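Local coordinates for protein putative hydrolase (Bacteroides ovatus, PDB 4HBS) that is of unknown function but is probably a hydrolase with a five-bladed beta-propeller fold, at residues Trp22-Met27 against Phe38-Leu43. Residues are numbered along the deposited sequence; the frame is centred on the assembly and turned at random.
Sequences WNLELM and FVYKDL
Four backbone hydrogen bonds tie 22-27 to 38-43. E25 and K41 form a hydrogen-bonded antiparallel pair, with E25 N 3.0 Å from K41 O and K41 N 2.8 Å from E25 O. M27 N donates to V39 O, and L43 N to N23 O. L24-D42 and L26-Y40 are the non-hydrogen-bonded pairs.

On the face of L24, L26, Y40 and D42 the contacts are mostly apolar. L26 CD1 sits over one face of the Y40 ring in a CH-pi contact, 3.7 Å from the ring centroid. With CG anti to the backbone N (chi1 -171°) and chi2 at 78°, the L26 side chain brings CD1 over the ring. L24 CB lies 3.7 Å from Y40 CD2, oblique to the ring. An alanine in place of Y40 would probably leave L26 CD1 without its ring face and open a gap beside L24 and F403.

The two strands form a beta hairpin at the outer edge of one propeller blade. Strand 24-26 is outermost, and strand 38-42 pairs on its other side with 399-403.

On the face of E25 and K41 the two side chains run side by side and point the same way; their salt bridge, OE2 to NZ, is long at 4.0 Å. The side chains of M27, a selenomethionine, and K41 cross at about a right angle, CG to CG 3.8 Å.

D42 packs its carboxylate against L24 CD2, caps the following helix through Y45 N, and forms a salt bridge with R401.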
# COMPACT_ATOMS: atom_id res chain seq x y z
N TRP A 22 -4.81 7.04 -21.94
CA TRP A 22 -4.77 6.78 -20.49
C TRP A 22 -6.00 6.00 -19.98
O TRP A 22 -5.94 5.43 -18.89
CB TRP A 22 -4.64 8.09 -19.68
CG TRP A 22 -3.42 8.92 -19.99
CD1 TRP A 22 -2.34 8.55 -20.74
CD2 TRP A 22 -3.14 10.25 -19.53
NE1 TRP A 22 -1.42 9.57 -20.80
CE2 TRP A 22 -1.89 10.63 -20.07
CE3 TRP A 22 -3.83 11.16 -18.70
CZ2 TRP A 22 -1.29 11.87 -19.78
CZ3 TRP A 22 -3.26 12.41 -18.46
CH2 TRP A 22 -2.01 12.75 -19.00
N ASN A 23 -7.11 5.99 -20.75
CA ASN A 23 -8.35 5.29 -20.43
C ASN A 23 -8.87 5.67 -19.01
O ASN A 23 -9.18 4.81 -18.18
CB ASN A 23 -8.20 3.77 -20.61
CG ASN A 23 -9.51 3.01 -20.80
OD1 ASN A 23 -10.61 3.59 -20.81
ND2 ASN A 23 -9.43 1.68 -20.85
N LEU A 24 -8.96 6.98 -18.76
CA LEU A 24 -9.50 7.53 -17.53
C LEU A 24 -10.99 7.84 -17.76
O LEU A 24 -11.37 8.22 -18.87
CB LEU A 24 -8.74 8.81 -17.10
CG LEU A 24 -7.23 8.69 -16.90
CD1 LEU A 24 -6.67 9.95 -16.34
CD2 LEU A 24 -6.89 7.56 -15.98
N GLU A 25 -11.82 7.66 -16.73
CA GLU A 25 -13.26 7.93 -16.81
C GLU A 25 -13.59 8.89 -15.67
O GLU A 25 -13.45 8.50 -14.52
CB GLU A 25 -14.04 6.61 -16.73
CG GLU A 25 -15.52 6.71 -17.08
CD GLU A 25 -16.38 5.70 -16.34
OE1 GLU A 25 -16.30 4.49 -16.68
OE2 GLU A 25 -17.07 6.10 -15.38
N LEU A 26 -13.97 10.15 -15.99
CA LEU A 26 -14.27 11.16 -14.96
C LEU A 26 -15.42 10.70 -14.09
O LEU A 26 -16.38 10.12 -14.60
CB LEU A 26 -14.62 12.51 -15.59
CG LEU A 26 -14.75 13.70 -14.64
CD1 LEU A 26 -13.41 14.21 -14.22
CD2 LEU A 26 -15.49 14.80 -15.28
N MSE A 27 -15.31 10.92 -12.77
CA MSE A 27 -16.37 10.53 -11.83
C MSE A 27 -17.26 11.70 -11.59
O MSE A 27 -16.77 12.83 -11.60
CB MSE A 27 -15.78 10.03 -10.51
CG MSE A 27 -15.39 8.58 -10.57
SE MSE A 27 -14.67 7.97 -8.92
CE MSE A 27 -16.26 7.86 -7.91
N PHE A 38 -10.68 17.25 -10.08
CA PHE A 38 -11.14 16.28 -11.07
C PHE A 38 -10.68 14.89 -10.68
O PHE A 38 -9.48 14.67 -10.60
CB PHE A 38 -10.65 16.65 -12.47
CG PHE A 38 -11.10 18.04 -12.84
CD1 PHE A 38 -12.40 18.28 -13.25
CD2 PHE A 38 -10.26 19.14 -12.63
CE1 PHE A 38 -12.84 19.58 -13.54
CE2 PHE A 38 -10.70 20.44 -12.92
CZ PHE A 38 -11.99 20.65 -13.36
N VAL A 39 -11.63 13.99 -10.38
CA VAL A 39 -11.38 12.61 -9.97
C VAL A 39 -11.75 11.70 -11.12
O VAL A 39 -12.80 11.89 -11.74
CB VAL A 39 -12.17 12.24 -8.70
CG1 VAL A 39 -11.86 10.82 -8.25
CG2 VAL A 39 -11.90 13.23 -7.57
N TYR A 40 -10.92 10.68 -11.38
CA TYR A 40 -11.13 9.73 -12.46
C TYR A 40 -10.94 8.33 -12.02
O TYR A 40 -10.10 8.08 -11.16
CB TYR A 40 -10.10 9.97 -13.58
CG TYR A 40 -10.18 11.30 -14.27
CD1 TYR A 40 -9.55 12.41 -13.73
CD2 TYR A 40 -10.78 11.43 -15.51
CE1 TYR A 40 -9.61 13.66 -14.37
CE2 TYR A 40 -10.83 12.66 -16.17
CZ TYR A 40 -10.24 13.77 -15.60
OH TYR A 40 -10.30 14.98 -16.23
N LYS A 41 -11.63 7.39 -12.67
CA LYS A 41 -11.40 5.97 -12.49
C LYS A 41 -10.32 5.60 -13.51
O LYS A 41 -10.54 5.85 -14.70
CB LYS A 41 -12.68 5.15 -12.78
CG LYS A 41 -13.82 5.34 -11.82
CD LYS A 41 -15.08 4.62 -12.35
CE LYS A 41 -16.11 4.35 -11.27
NZ LYS A 41 -17.50 4.66 -11.71
N ASP A 42 -9.18 5.03 -13.11
CA ASP A 42 -8.17 4.61 -14.10
C ASP A 42 -8.58 3.22 -14.62
O ASP A 42 -8.34 2.21 -13.95
CB ASP A 42 -6.74 4.62 -13.49
CG ASP A 42 -5.63 4.45 -14.51
OD1 ASP A 42 -5.85 3.77 -15.53
OD2 ASP A 42 -4.53 5.00 -14.29
N LEU A 43 -9.24 3.16 -15.81
CA LEU A 43 -9.73 1.89 -16.35
C LEU A 43 -8.58 1.08 -16.94
O LEU A 43 -8.71 -0.14 -17.01
CB LEU A 43 -10.83 2.10 -17.39
CG LEU A 43 -12.02 3.00 -16.99
CD1 LEU A 43 -13.06 2.99 -18.07
CD2 LEU A 43 -12.64 2.57 -15.67